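Local structure of Pre-mRNA-splicing factor 38 (Chaetomium thermophilum, 5F5T) at residues Lys134-Tyr137 and Thr138-Pro142; Glu165-Asp168 and Asp169-Thr172; Asp188-Asp192 and Leu193-Glu197. The protein is probably required for pre-mRNA splicing, as a member of the PRP38 family of spliceosomal proteins. All coordinates share one frame; numbering follows the deposited sequence.

Contact 1. Residues Lys134-Tyr137 and Thr138-Pro142; sequences KEVY and TLLEP
The carbonyl oxygen of Glu135 accepts a hydrogen bond from Leu139 N at 2.9 Å, and Thr138 OG1 stands 2.8 Å from the same Glu135 O. The Thr138 hydroxyl oxygen OG1 also lies 3.2 Å from Lys134 O. A first torsion of 57° places OG1 between its own backbone N and carbonyl carbon, folded back over the preceding turn. Lys134 O meanwhile takes the Thr138 amide in a nearly straight bond (169° at the hydrogen). On the inward side, Val136 and Leu140 lie alongside each other, CG1 of the valine meeting CD1 of the leucine at 3.8 Å; Leu171 of helix 163-172 packs against both and Ile167 against Leu140. Glu135 runs extended beside Leu139, so that its CG and OE1 border Leu139 CD1. The Tyr137 ring and the Glu141 carboxylate are turned 65° apart, with Glu141 OE2 3.9 Å from Tyr137 CD1. Their polar ends are held elsewhere: Tyr137 OH by the carbonyl of Arg185, Glu141 OE2 by a salt bridge to Arg187. The whole is an amphipathic alpha-helix with i to i+4 backbone bonding and a threonine hydroxyl turned back onto the previous turn.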
loop_
_atom_site.group_PDB
_atom_site.type_symbol
_atom_site.label_atom_id
_atom_site.label_comp_id
_atom_site.label_asym_id
_atom_site.label_seq_id
_atom_site.Cartn_x
_atom_site.Cartn_y
_atom_site.Cartn_z
ATOM N N LYS A 134 -2.214 0.516 12.472
ATOM C CA LYS A 134 -3.646 0.744 12.647
ATOM C C LYS A 134 -4.091 1.971 11.855
ATOM O O LYS A 134 -5.087 1.936 11.118
ATOM C CB LYS A 134 -3.991 0.896 14.127
ATOM C CG LYS A 134 -5.367 1.482 14.399
ATOM C CD LYS A 134 -5.620 1.590 15.895
ATOM C CE LYS A 134 -6.900 2.351 16.201
ATOM N NZ LYS A 134 -7.071 2.556 17.669
ATOM N N GLU A 135 -3.322 3.045 11.989
ATOM C CA GLU A 135 -3.606 4.284 11.284
ATOM C C GLU A 135 -3.548 4.068 9.781
ATOM O O GLU A 135 -4.346 4.630 9.040
ATOM C CB GLU A 135 -2.620 5.376 11.700
ATOM C CG GLU A 135 -3.184 6.784 11.628
ATOM C CD GLU A 135 -2.124 7.842 11.856
ATOM O OE1 GLU A 135 -2.255 8.949 11.292
ATOM O OE2 GLU A 135 -1.162 7.568 12.604
ATOM N N VAL A 136 -2.606 3.245 9.336
ATOM C CA VAL A 136 -2.455 2.972 7.914
ATOM C C VAL A 136 -3.676 2.246 7.358
ATOM O O VAL A 136 -4.188 2.600 6.293
ATOM C CB VAL A 136 -1.198 2.149 7.637
ATOM C CG1 VAL A 136 -1.235 1.581 6.220
ATOM C CG2 VAL A 136 0.026 3.020 7.821
ATOM N N TYR A 137 -4.144 1.235 8.083
ATOM C CA TYR A 137 -5.330 0.506 7.657
ATOM C C TYR A 137 -6.524 1.455 7.596
ATOM O O TYR A 137 -7.235 1.508 6.585
ATOM C CB TYR A 137 -5.629 -0.660 8.600
ATOM C CG TYR A 137 -4.679 -1.825 8.443
ATOM C CD1 TYR A 137 -4.666 -2.586 7.282
ATOM C CD2 TYR A 137 -3.809 -2.176 9.467
ATOM C CE1 TYR A 137 -3.796 -3.654 7.140
ATOM C CE2 TYR A 137 -2.940 -3.237 9.335
ATOM C CZ TYR A 137 -2.935 -3.975 8.173
ATOM O OH TYR A 137 -2.067 -5.036 8.044
ATOM N N THR A 138 -6.728 2.219 8.669
ATOM C CA THR A 138 -7.887 3.108 8.756
ATOM C C THR A 138 -7.875 4.183 7.664
ATOM O O THR A 138 -8.912 4.487 7.081
ATOM C CB THR A 138 -7.982 3.803 10.131
ATOM O OG1 THR A 138 -6.772 4.522 10.392
ATOM C CG2 THR A 138 -8.210 2.781 11.231
ATOM N N LEU A 139 -6.707 4.764 7.404
ATOM C CA LEU A 139 -6.581 5.815 6.394
ATOM C C LEU A 139 -6.699 5.297 4.972
ATOM O O LEU A 139 -7.397 5.890 4.155
ATOM C CB LEU A 139 -5.246 6.556 6.541
ATOM C CG LEU A 139 -5.031 7.399 7.797
ATOM C CD1 LEU A 139 -3.562 7.753 7.956
ATOM C CD2 LEU A 139 -5.884 8.651 7.735
ATOM N N LEU A 140 -6.003 4.205 4.670
ATOM C CA LEU A 140 -5.903 3.739 3.289
ATOM C C LEU A 140 -7.076 2.883 2.821
ATOM O O LEU A 140 -7.454 2.948 1.655
ATOM C CB LEU A 140 -4.608 2.958 3.085
ATOM C CG LEU A 140 -3.324 3.740 3.342
ATOM C CD1 LEU A 140 -2.117 2.963 2.837
ATOM C CD2 LEU A 140 -3.404 5.108 2.692
ATOM N N GLU A 141 -7.665 2.096 3.716
ATOM C CA GLU A 141 -8.726 1.180 3.291
ATOM C C GLU A 141 -9.938 1.836 2.601
ATOM O O GLU A 141 -10.526 1.224 1.711
ATOM C CB GLU A 141 -9.211 0.347 4.480
ATOM C CG GLU A 141 -8.280 -0.809 4.816
ATOM C CD GLU A 141 -8.836 -1.738 5.875
ATOM O OE1 GLU A 141 -9.788 -1.344 6.581
ATOM O OE2 GLU A 141 -8.315 -2.867 5.998
ATOM N N PRO A 142 -10.309 3.078 2.980
ATOM C CA PRO A 142 -11.432 3.661 2.234
ATOM C C PRO A 142 -11.174 3.828 0.737
ATOM O O PRO A 142 -12.125 3.832 -0.045
ATOM C CB PRO A 142 -11.615 5.027 2.897
ATOM C CG PRO A 142 -11.154 4.819 4.288
ATOM C CD PRO A 142 -9.990 3.876 4.180
#

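Contact 2. Residues Glu165-Asp168 and Asp169-Thr172; sequences EFID and DLLT
Leu170 sits over one face of the Phe166 ring, with CG above it and CD1 3.9 Å from Phe166 CE2. Ala121 and Val176 also touch the Phe166 side chain, from helix 117-130 and strand 175-176. The setting is the last two turns of an amphipathic alpha-helix, 163-172, whose apolar side is buried against helices 117-130 and 133-140. With CG of Phe166 anti to the backbone N (chi1 -174°), the ring stands out from the helix and presents a face to Leu170, one turn on. Ile167 bridges the next two leucines: its CD1 approaches Leu170 CD1 at 4.2 Å, while its CG2 lies beside Leu171 CD1 at 3.9 Å, the isoleucine and Leu171 running in the same direction.

The acidic residues mark the polar side. Glu165 O receives the Asp169 amide N at 2.9 Å; Asp169 CG lies 3.2 Å from that Glu165 O, with no bond between carboxylate and carbonyl. Asp169 OD1 instead forms a long, weak ion pair with Lys173. Replacing Asp169 by an alanine removes the carboxylate and would probably leave the Lys173 amine without this negative partner. Asp168 is turned outward, and beyond the two segments its OD2 is salt-bridged to a basic side chain on the chain of another protein; Thr172 packs on a basic side chain of that chain too, so the end of the helix takes part in an interface. Thr172 CG2 rests 3.5 Å from Asp168 OD1. The Thr172 amide bonds only weakly to Asp168 O (122° at the hydrogen), but Thr172 OG1 donates to the same Asp168 O at 2.9 Å, coming from above the carbonyl plane.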
loop_
_atom_site.group_PDB
_atom_site.type_symbol
_atom_site.label_atom_id
_atom_site.label_comp_id
_atom_site.label_asym_id
_atom_site.label_seq_id
_atom_site.Cartn_x
_atom_site.Cartn_y
_atom_site.Cartn_z
ATOM N N GLU A 165 -6.285 -1.256 -6.440
ATOM C CA GLU A 165 -5.271 -2.300 -6.525
ATOM C C GLU A 165 -3.941 -1.848 -5.921
ATOM O O GLU A 165 -3.242 -2.631 -5.281
ATOM C CB GLU A 165 -5.068 -2.724 -7.975
ATOM C CG GLU A 165 -5.883 -3.944 -8.371
ATOM C CD GLU A 165 -5.450 -4.518 -9.706
ATOM O OE1 GLU A 165 -4.601 -3.891 -10.375
ATOM O OE2 GLU A 165 -5.949 -5.600 -10.080
ATOM N N PHE A 166 -3.596 -0.584 -6.133
ATOM C CA PHE A 166 -2.386 -0.015 -5.555
ATOM C C PHE A 166 -2.485 0.043 -4.027
ATOM O O PHE A 166 -1.541 -0.312 -3.317
ATOM C CB PHE A 166 -2.132 1.379 -6.140
ATOM C CG PHE A 166 -0.829 1.987 -5.715
ATOM C CD1 PHE A 166 0.377 1.422 -6.098
ATOM C CD2 PHE A 166 -0.810 3.124 -4.923
ATOM C CE1 PHE A 166 1.579 1.984 -5.701
ATOM C CE2 PHE A 166 0.387 3.689 -4.522
ATOM C CZ PHE A 166 1.582 3.120 -4.913
ATOM N N ILE A 167 -3.638 0.487 -3.532
ATOM C CA ILE A 167 -3.902 0.543 -2.098
ATOM C C ILE A 167 -3.834 -0.849 -1.490
ATOM O O ILE A 167 -3.195 -1.056 -0.457
ATOM C CB ILE A 167 -5.284 1.152 -1.791
ATOM C CG1 ILE A 167 -5.346 2.602 -2.266
ATOM C CG2 ILE A 167 -5.588 1.067 -0.309
ATOM C CD1 ILE A 167 -4.316 3.487 -1.630
ATOM N N ASP A 168 -4.485 -1.800 -2.151
ATOM C CA ASP A 168 -4.486 -3.182 -1.690
ATOM C C ASP A 168 -3.061 -3.726 -1.651
ATOM O O ASP A 168 -2.701 -4.471 -0.737
ATOM C CB ASP A 168 -5.361 -4.053 -2.593
ATOM C CG ASP A 168 -5.666 -5.407 -1.982
ATOM O OD1 ASP A 168 -5.955 -5.468 -0.768
ATOM O OD2 ASP A 168 -5.602 -6.417 -2.715
ATOM N N ASP A 169 -2.253 -3.345 -2.640
ATOM C CA ASP A 169 -0.844 -3.724 -2.661
ATOM C C ASP A 169 -0.090 -3.152 -1.462
ATOM O O ASP A 169 0.700 -3.847 -0.827
ATOM C CB ASP A 169 -0.175 -3.271 -3.956
ATOM C CG ASP A 169 -0.455 -4.208 -5.116
ATOM O OD1 ASP A 169 -1.124 -5.239 -4.898
ATOM O OD2 ASP A 169 0.016 -3.925 -6.239
ATOM N N LEU A 170 -0.344 -1.886 -1.154
ATOM C CA LEU A 170 0.270 -1.246 0.002
ATOM C C LEU A 170 -0.108 -1.965 1.292
ATOM O O LEU A 170 0.707 -2.117 2.202
ATOM C CB LEU A 170 -0.153 0.219 0.086
ATOM C CG LEU A 170 0.341 1.156 -1.009
ATOM C CD1 LEU A 170 -0.326 2.513 -0.854
ATOM C CD2 LEU A 170 1.855 1.290 -0.923
ATOM N N LEU A 171 -1.366 -2.381 1.368
ATOM C CA LEU A 171 -1.899 -3.043 2.551
ATOM C C LEU A 171 -1.513 -4.519 2.706
ATOM O O LEU A 171 -1.566 -5.052 3.811
ATOM C CB LEU A 171 -3.421 -2.903 2.560
ATOM C CG LEU A 171 -3.889 -1.449 2.641
ATOM C CD1 LEU A 171 -5.404 -1.365 2.720
ATOM C CD2 LEU A 171 -3.234 -0.742 3.825
ATOM N N THR A 172 -1.156 -5.189 1.613
ATOM C CA THR A 172 -0.941 -6.639 1.673
ATOM C C THR A 172 0.436 -7.121 1.219
ATOM O O THR A 172 0.730 -8.314 1.290
ATOM C CB THR A 172 -1.983 -7.393 0.822
ATOM O OG1 THR A 172 -1.722 -7.163 -0.568
ATOM C CG2 THR A 172 -3.392 -6.933 1.160
#

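Contact 3. Residues Asp188-Asp192 and Leu193-Glu197; sequences DILED and LDLLE
Leu190 faces the chain that returns past it: CB lies 4.2 Å from Leu196 CB, and beyond CG the two methyls part, CD1 meeting Leu196 CD1 at 3.8 Å and CD2 meeting Leu195 CD1 at the same distance. Leu190 and Leu196 point the same way, side by side, whereas Leu195 comes across at a slant. The branch is directed there by a first torsion of -65°, which sets CG anti to the carbonyl carbon. Tyr137 of helix 133-140 touches both Leu190 and Leu196, so these leucines pack on the Tyr137 side of that helix.

Beside this cluster the backbone turns out of the helix. Ile189 O still receives the Leu193 amide in a regular helical bond, but Asp194 adopts a positive phi of 66°, and its N donates to Glu191 O at 3.1 Å. Leu190 O is approached by two amides, Leu195 N at 3.0 Å and Leu196 N at 3.4 Å, both weak bonds. Past the turn, Leu196 O receives a CA-H...O contact from Glu191, while Glu191 OE2 forms a salt bridge with Arg187, which also bonds Glu197 O. The positive phi, the paired bonds back into the last turn and the apolar touch of Leu190 with Leu195 across it are the marks of a Schellman motif, here ending helix 187-192.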
loop_
_atom_site.group_PDB
_atom_site.type_symbol
_atom_site.label_atom_id
_atom_site.label_comp_id
_atom_site.label_asym_id
_atom_site.label_seq_id
_atom_site.Cartn_x
_atom_site.Cartn_y
_atom_site.Cartn_z
ATOM N N ASP A 188 -5.804 -9.120 10.806
ATOM C CA ASP A 188 -6.490 -10.059 11.688
ATOM C C ASP A 188 -5.911 -10.019 13.105
ATOM O O ASP A 188 -6.630 -10.253 14.076
ATOM C CB ASP A 188 -6.430 -11.486 11.132
ATOM C CG ASP A 188 -5.016 -11.974 10.920
ATOM O OD1 ASP A 188 -4.101 -11.133 10.871
ATOM O OD2 ASP A 188 -4.822 -13.202 10.803
ATOM N N ILE A 189 -4.613 -9.747 13.221
ATOM C CA ILE A 189 -3.987 -9.587 14.533
ATOM C C ILE A 189 -4.579 -8.375 15.252
ATOM O O ILE A 189 -4.929 -8.455 16.431
ATOM C CB ILE A 189 -2.447 -9.452 14.432
ATOM C CG1 ILE A 189 -1.773 -10.821 14.577
ATOM C CG2 ILE A 189 -1.904 -8.587 15.555
ATOM C CD1 ILE A 189 -2.346 -11.906 13.698
ATOM N N LEU A 190 -4.701 -7.261 14.534
ATOM C CA LEU A 190 -5.295 -6.045 15.086
ATOM C C LEU A 190 -6.744 -6.285 15.505
ATOM O O LEU A 190 -7.186 -5.802 16.549
ATOM C CB LEU A 190 -5.225 -4.909 14.062
ATOM C CG LEU A 190 -3.831 -4.412 13.668
ATOM C CD1 LEU A 190 -3.889 -3.027 13.043
ATOM C CD2 LEU A 190 -2.910 -4.399 14.880
ATOM N N GLU A 191 -7.468 -7.047 14.691
ATOM C CA GLU A 191 -8.862 -7.367 14.966
ATOM C C GLU A 191 -8.973 -8.224 16.222
ATOM O O GLU A 191 -9.858 -8.022 17.055
ATOM C CB GLU A 191 -9.491 -8.086 13.768
ATOM C CG GLU A 191 -9.648 -7.205 12.537
ATOM C CD GLU A 191 -10.232 -7.940 11.340
ATOM O OE1 GLU A 191 -10.986 -8.915 11.536
ATOM O OE2 GLU A 191 -9.921 -7.542 10.196
ATOM N N ASP A 192 -8.055 -9.174 16.351
ATOM C CA ASP A 192 -7.984 -10.030 17.524
ATOM C C ASP A 192 -7.711 -9.209 18.783
ATOM O O ASP A 192 -8.246 -9.495 19.853
ATOM C CB ASP A 192 -6.900 -11.095 17.331
ATOM C CG ASP A 192 -6.744 -11.996 18.538
ATOM O OD1 ASP A 192 -7.590 -12.896 18.723
ATOM O OD2 ASP A 192 -5.769 -11.809 19.297
ATOM N N LEU A 193 -6.872 -8.188 18.640
ATOM C CA LEU A 193 -6.524 -7.287 19.738
ATOM C C LEU A 193 -7.542 -6.166 19.960
ATOM O O LEU A 193 -7.313 -5.276 20.781
ATOM C CB LEU A 193 -5.134 -6.683 19.506
ATOM C CG LEU A 193 -3.891 -7.481 19.927
ATOM C CD1 LEU A 193 -3.952 -8.949 19.527
ATOM C CD2 LEU A 193 -2.650 -6.827 19.338
ATOM N N ASP A 194 -8.644 -6.205 19.212
ATOM C CA ASP A 194 -9.752 -5.250 19.358
ATOM C C ASP A 194 -9.374 -3.818 18.983
ATOM O O ASP A 194 -10.128 -2.881 19.246
ATOM C CB ASP A 194 -10.296 -5.263 20.792
ATOM C CG ASP A 194 -11.230 -6.426 21.053
ATOM O OD1 ASP A 194 -11.321 -7.325 20.191
ATOM O OD2 ASP A 194 -11.869 -6.439 22.127
ATOM N N LEU A 195 -8.207 -3.647 18.374
ATOM C CA LEU A 195 -7.828 -2.350 17.834
ATOM C C LEU A 195 -8.654 -2.003 16.601
ATOM O O LEU A 195 -8.966 -0.838 16.361
ATOM C CB LEU A 195 -6.335 -2.334 17.503
ATOM C CG LEU A 195 -5.439 -2.725 18.682
ATOM C CD1 LEU A 195 -3.993 -2.880 18.240
ATOM C CD2 LEU A 195 -5.558 -1.701 19.803
ATOM N N LEU A 196 -8.998 -3.020 15.816
ATOM C CA LEU A 196 -9.769 -2.819 14.589
ATOM C C LEU A 196 -10.989 -3.731 14.500
ATOM O O LEU A 196 -10.909 -4.917 14.812
ATOM C CB LEU A 196 -8.887 -3.041 13.365
ATOM C CG LEU A 196 -7.980 -1.887 12.948
ATOM C CD1 LEU A 196 -7.318 -2.206 11.622
ATOM C CD2 LEU A 196 -8.768 -0.597 12.857
ATOM N N GLU A 197 -12.115 -3.171 14.076
ATOM C CA GLU A 197 -13.257 -3.981 13.674
ATOM C C GLU A 197 -12.992 -4.515 12.268
ATOM O O GLU A 197 -12.145 -3.977 11.555
ATOM C CB GLU A 197 -14.551 -3.165 13.721
ATOM C CG GLU A 197 -14.922 -2.658 15.109
ATOM C CD GLU A 197 -15.197 -3.790 16.083
ATOM O OE1 GLU A 197 -15.843 -4.782 15.679
ATOM O OE2 GLU A 197 -14.784 -3.683 17.257
#

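In the fold
From the N terminus, contact 1 comes first, on helix 133-140; the chain then passes through the hairpin of strands 149-153 and 158-162 into helix 163-172, which carries contact 2. After the short strands 175-176 and 179-180, contact 3 ends helix 187-192. Each contact spans only neighbouring turns, so none closes a long loop, and the three follow in series without nesting or crossing. Contact 1 lies between the other two: Val136 and Leu140 face contact 2, while Lys134 and Thr138 meet Leu190 and Leu196 of contact 3 respectively. Contacts 2 and 3 do not touch, their nearest atoms being about 9 Å apart. Arg187 is a polar link between contacts 1 and 3.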